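Side-chain contacts in putative glucarate dehydratase (Pseudomonas fluorescens, PDB 4IT1), which probably catalyses the dehydration of D-glucarate to 5-dehydro-4-deoxy-D-glucarate, with magnesium as cofactor, as a member of the mandelate racemase/muconate lactonizing enzyme family: residues D162-S167 / A353-A358; T370-Q375 / L387-G392. All coordinates share one frame; numbering follows the deposited sequence.

Interaction 1 of 2, residues D162-S167 / A353-A358; sequences DEVPFS and AMAHVA
The Phe166 ring meets Met354 at its edge, close to the ring plane: Met354 CE lies 3.6 Å from Phe166 CE1 and nearly as close to Phe166 CZ. The sulfur stands on the same rim, with Met354 SD 5.4 Å from the ring centroid and 84° off the ring normal, which marks an edge-on Met-aromatic contact. The thioether runs extended through its first two torsions and bends only at the last (chi3 44°), and this bend sets the methyl against the two ring carbons.

Val164 divides its branches between two turns of the helix. Val164 CG1, anti to the backbone N, packs on the methyl of Ala358 (CG1 to CB 3.9 Å). Its other branch, CG2, lies 3.4 Å from Ala355 O and 4.3 Å from Ala355 CB. The two alanines keep this helix surface low, and the backbones approach to 6.2 Å between Val164 CA and Ala355 CA. No hydrogen bond crosses the interface.

Here strand 163-170, which lies between parallel strand 212-215 and antiparallel strand 393-395 in the enolase-type barrel, packs against helix 348-360. Val394 of strand 393-395 touches both Phe166 and Ala355, while His316 of helix 316-319 adjoins Met354.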
ATOM      1  N   ASP A 162       8.659  12.462 -14.517  1.00 70.92           N
ATOM      2  CA  ASP A 162       7.712  13.098 -15.437  0.50 72.50           C
ATOM      3  C   ASP A 162       7.664  12.355 -16.771  1.00 70.46           C
ATOM      4  O   ASP A 162       6.877  12.690 -17.665  1.00 71.21           O
ATOM      5  CB  ASP A 162       8.058  14.583 -15.646  0.50 70.20           C
ATOM      6  CG  ASP A 162       9.512  14.806 -16.051  0.50 66.25           C
ATOM      7  OD1 ASP A 162      10.054  14.007 -16.842  0.50 61.28           O
ATOM      8  OD2 ASP A 162      10.113  15.796 -15.578  0.50 72.39           O
ATOM      9  N   GLU A 163       8.531  11.354 -16.899  1.00 69.69           N
ATOM     10  CA  GLU A 163       8.610  10.517 -18.084  1.00 65.53           C
ATOM     11  C   GLU A 163       8.765   9.056 -17.667  1.00 66.40           C
ATOM     12  O   GLU A 163       9.579   8.738 -16.793  1.00 60.66           O
ATOM     13  CB  GLU A 163       9.788  10.937 -18.951  1.00 68.85           C
ATOM     14  CG  GLU A 163       9.579  12.255 -19.675  1.00 88.68           C
ATOM     15  CD  GLU A 163      10.589  12.480 -20.780  1.00100.60           C
ATOM     16  OE1 GLU A 163      11.549  11.686 -20.892  1.00100.40           O
ATOM     17  OE2 GLU A 163      10.420  13.454 -21.542  1.00102.70           O
ATOM     18  N   VAL A 164       7.982   8.179 -18.292  1.00 64.92           N
ATOM     19  CA  VAL A 164       7.997   6.745 -17.986  1.00 57.82           C
ATOM     20  C   VAL A 164       8.550   5.963 -19.173  1.00 55.48           C
ATOM     21  O   VAL A 164       7.951   5.973 -20.250  1.00 53.75           O
ATOM     22  CB  VAL A 164       6.590   6.220 -17.625  1.00 59.79           C
ATOM     23  CG1 VAL A 164       6.631   4.721 -17.360  1.00 68.13           C
ATOM     24  CG2 VAL A 164       6.035   6.957 -16.411  1.00 64.76           C
ATOM     25  N   PRO A 165       9.701   5.288 -18.985  1.00 51.01           N
ATOM     26  CA  PRO A 165      10.320   4.554 -20.098  1.00 52.31           C
ATOM     27  C   PRO A 165       9.541   3.282 -20.471  1.00 62.03           C
ATOM     28  O   PRO A 165       8.819   2.727 -19.637  1.00 57.30           O
ATOM     29  CB  PRO A 165      11.718   4.207 -19.568  1.00 56.22           C
ATOM     30  CG  PRO A 165      11.580   4.203 -18.077  1.00 58.24           C
ATOM     31  CD  PRO A 165      10.454   5.144 -17.725  1.00 52.06           C
ATOM     32  N   PHE A 166       9.678   2.857 -21.724  1.00 60.32           N
ATOM     33  CA  PHE A 166       9.013   1.664 -22.235  1.00 56.59           C
ATOM     34  C   PHE A 166       9.934   0.953 -23.192  1.00 57.30           C
ATOM     35  O   PHE A 166      10.848   1.562 -23.747  1.00 68.59           O
ATOM     36  CB  PHE A 166       7.727   2.026 -22.973  1.00 51.56           C
ATOM     37  CG  PHE A 166       6.552   2.250 -22.073  1.00 54.73           C
ATOM     38  CD1 PHE A 166       5.720   1.192 -21.719  1.00 55.51           C
ATOM     39  CD2 PHE A 166       6.264   3.521 -21.586  1.00 50.54           C
ATOM     40  CE1 PHE A 166       4.622   1.400 -20.899  1.00 47.14           C
ATOM     41  CE2 PHE A 166       5.168   3.733 -20.759  1.00 49.41           C
ATOM     42  CZ  PHE A 166       4.347   2.668 -20.414  1.00 54.96           C
ATOM     43  N   SER A 167       9.691  -0.337 -23.392  1.00 55.55           N
ATOM     44  CA  SER A 167      10.478  -1.100 -24.347  1.00 52.94           C
ATOM     45  C   SER A 167       9.709  -1.286 -25.643  1.00 50.53           C
ATOM     46  O   SER A 167       8.511  -0.978 -25.733  1.00 50.03           O
ATOM     47  CB  SER A 167      10.900  -2.455 -23.762  1.00 56.29           C
ATOM     48  OG  SER A 167       9.782  -3.192 -23.307  1.00 70.84           O
ATOM     49  N   ALA A 353      -3.177   5.354 -17.351  1.00 56.90           N
ATOM     50  CA  ALA A 353      -3.378   4.852 -15.991  1.00 53.44           C
ATOM     51  C   ALA A 353      -2.112   4.129 -15.540  1.00 49.91           C
ATOM     52  O   ALA A 353      -1.581   4.389 -14.459  1.00 52.86           O
ATOM     53  CB  ALA A 353      -4.574   3.921 -15.933  1.00 61.32           C
ATOM     54  N   MET A 354      -1.623   3.242 -16.400  1.00 48.93           N
ATOM     55  CA  MET A 354      -0.365   2.564 -16.177  1.00 51.96           C
ATOM     56  C   MET A 354       0.778   3.571 -15.953  1.00 63.94           C
ATOM     57  O   MET A 354       1.500   3.466 -14.960  1.00 54.93           O
ATOM     58  CB  MET A 354      -0.051   1.621 -17.339  1.00 48.73           C
ATOM     59  CG  MET A 354       1.266   0.878 -17.172  1.00 52.53           C
ATOM     60  SD  MET A 354       1.674  -0.297 -18.478  1.00 61.15           S
ATOM     61  CE  MET A 354       1.267   0.641 -19.950  1.00 60.33           C
ATOM     62  N   ALA A 355       0.921   4.547 -16.855  1.00 58.68           N
ATOM     63  CA  ALA A 355       2.021   5.525 -16.775  1.00 57.93           C
ATOM     64  C   ALA A 355       1.992   6.336 -15.482  1.00 53.91           C
ATOM     65  O   ALA A 355       3.022   6.503 -14.832  1.00 53.05           O
ATOM     66  CB  ALA A 355       2.038   6.446 -17.988  1.00 57.10           C
ATOM     67  N   HIS A 356       0.806   6.809 -15.107  1.00 47.31           N
ATOM     68  CA  HIS A 356       0.626   7.573 -13.882  1.00 49.06           C
ATOM     69  C   HIS A 356       0.999   6.826 -12.605  1.00 56.27           C
ATOM     70  O   HIS A 356       1.635   7.405 -11.727  1.00 58.71           O
ATOM     71  CB  HIS A 356      -0.793   8.138 -13.789  1.00 58.74           C
ATOM     72  CG  HIS A 356      -0.969   9.432 -14.521  1.00 74.07           C
ATOM     73  ND1 HIS A 356      -1.313  10.606 -13.885  1.00 76.13           N
ATOM     74  CD2 HIS A 356      -0.823   9.741 -15.832  1.00 63.65           C
ATOM     75  CE1 HIS A 356      -1.385  11.580 -14.776  1.00 76.58           C
ATOM     76  NE2 HIS A 356      -1.092  11.081 -15.964  1.00 66.23           N
ATOM     77  N   VAL A 357       0.594   5.562 -12.479  1.00 56.49           N
ATOM     78  CA  VAL A 357       0.957   4.797 -11.280  1.00 47.99           C
ATOM     79  C   VAL A 357       2.442   4.475 -11.345  1.00 48.65           C
ATOM     80  O   VAL A 357       3.139   4.561 -10.342  1.00 52.82           O
ATOM     81  CB  VAL A 357       0.073   3.536 -11.043  1.00 51.46           C
ATOM     82  CG1 VAL A 357       0.280   2.488 -12.121  1.00 41.28           C
ATOM     83  CG2 VAL A 357       0.333   2.944  -9.668  1.00 42.68           C
ATOM     84  N   ALA A 358       2.919   4.149 -12.542  1.00 45.71           N
ATOM     85  CA  ALA A 358       4.342   3.976 -12.791  1.00 50.92           C
ATOM     86  C   ALA A 358       5.150   5.218 -12.382  1.00 59.76           C
ATOM     87  O   ALA A 358       6.323   5.111 -12.010  1.00 57.03           O
ATOM     88  CB  ALA A 358       4.574   3.654 -14.257  1.00 42.19           C
TER

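Interaction 2 of 2, residues T370-Q375 / L387-G392; sequences THYPWQ and LPIVDG
Tyr372, Leu387 and Ile389 make up this contact, with the tyrosine ring reaching across to both partners. Leu387 N donates to Tyr372 OH over 3.1 Å, and the N-H...O angle of 162° shows a nearly straight bond. The amide nitrogen lies in the plane of the ring at its edge. Leu387 O is also near that plane, 3.7 Å from Tyr372 CE2, so the backbone of the leucine follows the ring's rim. The side chain adds an apolar touch through its first carbon, Leu387 CB being 4.0 Å from Tyr372 CE2. The phenol oxygen has a second hydrogen-bond partner in Glu380 OE1, so two bonds fix the outer end of the ring.

Both segments belong to the long connection between helix 348-360 and strand 393-395, within the C-terminal domain of the enolase-like fold; the contact closes a loop of eleven intervening residues containing neither helix nor strand. Leu351 of helix 348-360 also touches Tyr372.

Nearer the root of the ring, Ile389 CD1 approaches Tyr372 CD2 obliquely at 4.0 Å. Ile389 CG1 is anti to the carbonyl carbon (chi1 -60°) and the chain extends from there (chi2 167°), which carries the terminal methyl to the ring. On the other segment, Tyr372 N makes a weak, long bond to Thr370 OG1, whose hydroxyl also bonds His346 NE2.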
ATOM      1  N   THR A 370       4.450  -2.435 -23.178  1.00 52.21           N
ATOM      2  CA  THR A 370       3.282  -1.929 -23.900  1.00 50.57           C
ATOM      3  C   THR A 370       3.113  -2.574 -25.278  1.00 51.15           C
ATOM      4  O   THR A 370       4.087  -3.023 -25.901  1.00 50.28           O
ATOM      5  CB  THR A 370       3.295  -0.385 -24.013  1.00 54.26           C
ATOM      6  OG1 THR A 370       1.978   0.086 -24.330  1.00 53.61           O
ATOM      7  CG2 THR A 370       4.292   0.096 -25.082  1.00 55.49           C
ATOM      8  N   HIS A 371       1.865  -2.626 -25.734  1.00 55.43           N
ATOM      9  CA  HIS A 371       1.527  -3.202 -27.036  1.00 69.29           C
ATOM     10  C   HIS A 371       1.306  -2.100 -28.077  1.00 64.26           C
ATOM     11  O   HIS A 371       1.194  -2.376 -29.271  1.00 64.43           O
ATOM     12  CB  HIS A 371       0.267  -4.072 -26.913  1.00 76.79           C
ATOM     13  CG  HIS A 371       0.545  -5.512 -26.608  1.00 86.10           C
ATOM     14  ND1 HIS A 371       1.359  -5.915 -25.572  1.00 85.02           N
ATOM     15  CD2 HIS A 371       0.098  -6.648 -27.195  1.00 96.51           C
ATOM     16  CE1 HIS A 371       1.414  -7.234 -25.542  1.00 80.12           C
ATOM     17  NE2 HIS A 371       0.655  -7.704 -26.516  1.00 94.84           N
ATOM     18  N   TYR A 372       1.279  -0.859 -27.593  1.00 62.31           N
ATOM     19  CA  TYR A 372       0.831   0.336 -28.328  1.00 61.62           C
ATOM     20  C   TYR A 372       1.321   0.527 -29.768  1.00 53.68           C
ATOM     21  O   TYR A 372       0.536   0.942 -30.616  1.00 63.41           O
ATOM     22  CB  TYR A 372       1.119   1.584 -27.501  1.00 59.13           C
ATOM     23  CG  TYR A 372       0.077   2.664 -27.623  1.00 67.89           C
ATOM     24  CD1 TYR A 372      -1.230   2.460 -27.164  1.00 61.58           C
ATOM     25  CD2 TYR A 372       0.402   3.908 -28.169  1.00 69.51           C
ATOM     26  CE1 TYR A 372      -2.186   3.461 -27.266  1.00 64.40           C
ATOM     27  CE2 TYR A 372      -0.544   4.916 -28.271  1.00 64.17           C
ATOM     28  CZ  TYR A 372      -1.832   4.692 -27.823  1.00 64.76           C
ATOM     29  OH  TYR A 372      -2.759   5.703 -27.930  1.00 59.09           O
ATOM     30  N   PRO A 373       2.611   0.238 -30.050  1.00 56.22           N
ATOM     31  CA  PRO A 373       3.073   0.208 -31.442  1.00 58.90           C
ATOM     32  C   PRO A 373       2.243  -0.651 -32.409  1.00 70.37           C
ATOM     33  O   PRO A 373       2.286  -0.424 -33.626  1.00 71.51           O
ATOM     34  CB  PRO A 373       4.498  -0.372 -31.338  1.00 62.58           C
ATOM     35  CG  PRO A 373       4.862  -0.349 -29.893  1.00 56.40           C
ATOM     36  CD  PRO A 373       3.750   0.302 -29.120  1.00 54.43           C
ATOM     37  N   TRP A 374       1.509  -1.630 -31.880  1.00 68.37           N
ATOM     38  CA  TRP A 374       0.747  -2.559 -32.724  1.00 57.28           C
ATOM     39  C   TRP A 374      -0.621  -2.025 -33.095  1.00 54.74           C
ATOM     40  O   TRP A 374      -1.130  -2.329 -34.175  1.00 54.95           O
ATOM     41  CB  TRP A 374       0.636  -3.937 -32.066  1.00 51.91           C
ATOM     42  CG  TRP A 374       1.966  -4.582 -31.936  1.00 43.75           C
ATOM     43  CD1 TRP A 374       2.690  -4.738 -30.793  1.00 49.04           C
ATOM     44  CD2 TRP A 374       2.768  -5.118 -32.998  1.00 42.28           C
ATOM     45  NE1 TRP A 374       3.888  -5.365 -31.068  1.00 47.90           N
ATOM     46  CE2 TRP A 374       3.958  -5.611 -32.415  1.00 47.22           C
ATOM     47  CE3 TRP A 374       2.588  -5.246 -34.382  1.00 44.92           C
ATOM     48  CZ2 TRP A 374       4.973  -6.224 -33.173  1.00 48.90           C
ATOM     49  CZ3 TRP A 374       3.596  -5.855 -35.134  1.00 48.80           C
ATOM     50  CH2 TRP A 374       4.777  -6.328 -34.526  1.00 45.42           C
ATOM     51  N   GLN A 375      -1.209  -1.234 -32.194  1.00 57.88           N
ATOM     52  CA  GLN A 375      -2.514  -0.625 -32.433  1.00 65.14           C
ATOM     53  C   GLN A 375      -2.472   0.301 -33.644  1.00 71.50           C
ATOM     54  O   GLN A 375      -1.548   1.107 -33.794  1.00 70.71           O
ATOM     55  CB  GLN A 375      -3.025   0.095 -31.181  1.00 61.84           C
ATOM     56  CG  GLN A 375      -4.015  -0.718 -30.356  1.00 89.11           C
ATOM     57  CD  GLN A 375      -3.584  -2.163 -30.140  1.00 96.70           C
ATOM     58  OE1 GLN A 375      -4.098  -3.077 -30.789  1.00106.46           O
ATOM     59  NE2 GLN A 375      -2.630  -2.375 -29.240  1.00 95.07           N
ATOM     60  N   LEU A 387      -1.602   8.400 -28.811  1.00 71.34           N
ATOM     61  CA  LEU A 387      -0.726   9.116 -27.892  1.00 61.83           C
ATOM     62  C   LEU A 387       0.731   9.076 -28.327  1.00 65.66           C
ATOM     63  O   LEU A 387       1.167   8.100 -28.950  1.00 64.24           O
ATOM     64  CB  LEU A 387      -0.859   8.531 -26.490  1.00 63.64           C
ATOM     65  CG  LEU A 387      -1.740   9.296 -25.503  1.00 71.97           C
ATOM     66  CD1 LEU A 387      -2.663  10.299 -26.188  1.00 73.52           C
ATOM     67  CD2 LEU A 387      -2.514   8.312 -24.638  1.00 54.47           C
ATOM     68  N   PRO A 388       1.489  10.139 -28.000  1.00 63.09           N
ATOM     69  CA  PRO A 388       2.881  10.214 -28.428  1.00 65.89           C
ATOM     70  C   PRO A 388       3.795   9.409 -27.518  1.00 60.34           C
ATOM     71  O   PRO A 388       3.597   9.384 -26.302  1.00 61.90           O
ATOM     72  CB  PRO A 388       3.214  11.716 -28.311  1.00 63.79           C
ATOM     73  CG  PRO A 388       1.956  12.398 -27.853  1.00 64.89           C
ATOM     74  CD  PRO A 388       1.094  11.337 -27.242  1.00 62.78           C
ATOM     75  N   ILE A 389       4.777   8.744 -28.114  1.00 57.40           N
ATOM     76  CA  ILE A 389       5.856   8.130 -27.352  1.00 67.27           C
ATOM     77  C   ILE A 389       7.185   8.682 -27.860  1.00 72.18           C
ATOM     78  O   ILE A 389       7.701   8.260 -28.907  1.00 63.22           O
ATOM     79  CB  ILE A 389       5.826   6.584 -27.405  1.00 67.71           C
ATOM     80  CG1 ILE A 389       4.500   6.057 -26.836  1.00 71.92           C
ATOM     81  CG2 ILE A 389       7.003   6.009 -26.628  1.00 64.03           C
ATOM     82  CD1 ILE A 389       4.234   4.591 -27.113  1.00 72.29           C
ATOM     83  N   VAL A 390       7.717   9.641 -27.108  1.00 74.70           N
ATOM     84  CA  VAL A 390       8.924  10.348 -27.505  1.00 74.08           C
ATOM     85  C   VAL A 390      10.110   9.852 -26.686  1.00 71.69           C
ATOM     86  O   VAL A 390      10.077   9.881 -25.451  1.00 66.99           O
ATOM     87  CB  VAL A 390       8.796  11.877 -27.325  1.00 82.77           C
ATOM     88  CG1 VAL A 390       9.734  12.584 -28.292  1.00 67.93           C
ATOM     89  CG2 VAL A 390       7.354  12.355 -27.506  1.00 70.47           C
ATOM     90  N   ASP A 391      11.152   9.417 -27.397  1.00 78.99           N
ATOM     91  CA  ASP A 391      12.385   8.870 -26.810  1.00 92.30           C
ATOM     92  C   ASP A 391      12.122   7.614 -25.969  1.00 96.35           C
ATOM     93  O   ASP A 391      12.821   7.344 -24.985  1.00 91.80           O
ATOM     94  CB  ASP A 391      13.149   9.939 -26.006  1.00 98.42           C
ATOM     95  CG  ASP A 391      13.551  11.140 -26.855  1.00104.61           C
ATOM     96  OD1 ASP A 391      14.263  10.958 -27.871  1.00 94.29           O
ATOM     97  OD2 ASP A 391      13.159  12.272 -26.496  1.00104.64           O
ATOM     98  N   GLY A 392      11.120   6.843 -26.388  1.00 91.15           N
ATOM     99  CA  GLY A 392      10.708   5.637 -25.682  1.00 80.10           C
ATOM    100  C   GLY A 392      10.061   5.922 -24.343  1.00 67.26           C
ATOM    101  O   GLY A 392      10.169   5.118 -23.420  1.00 78.26           O
TER

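Overall arrangement
Both contacts are buried, yet they join different kinds of element. Interaction 1 packs a barrel strand on a helix and is wholly apolar apart from a carbonyl oxygen, whereas interaction 2 ties together two parts of one irregular connection and includes a polar bond to a phenol; its Leu387 is partly exposed. Their centres lie 11 Å apart and the segments touch directly: Phe166 N is 2.9 Å from Gly392 O, a probable hydrogen bond, and Phe166 CD1 packs on Thr370 CB at 3.7 Å. Helix 348-360 supplies one side of interaction 1 and borders interaction 2, its Met352 touching Leu387. The side chain of Met354 is about 5 Å from that of His342, the predicted proton acceptor, and Tyr372 about 12 Å.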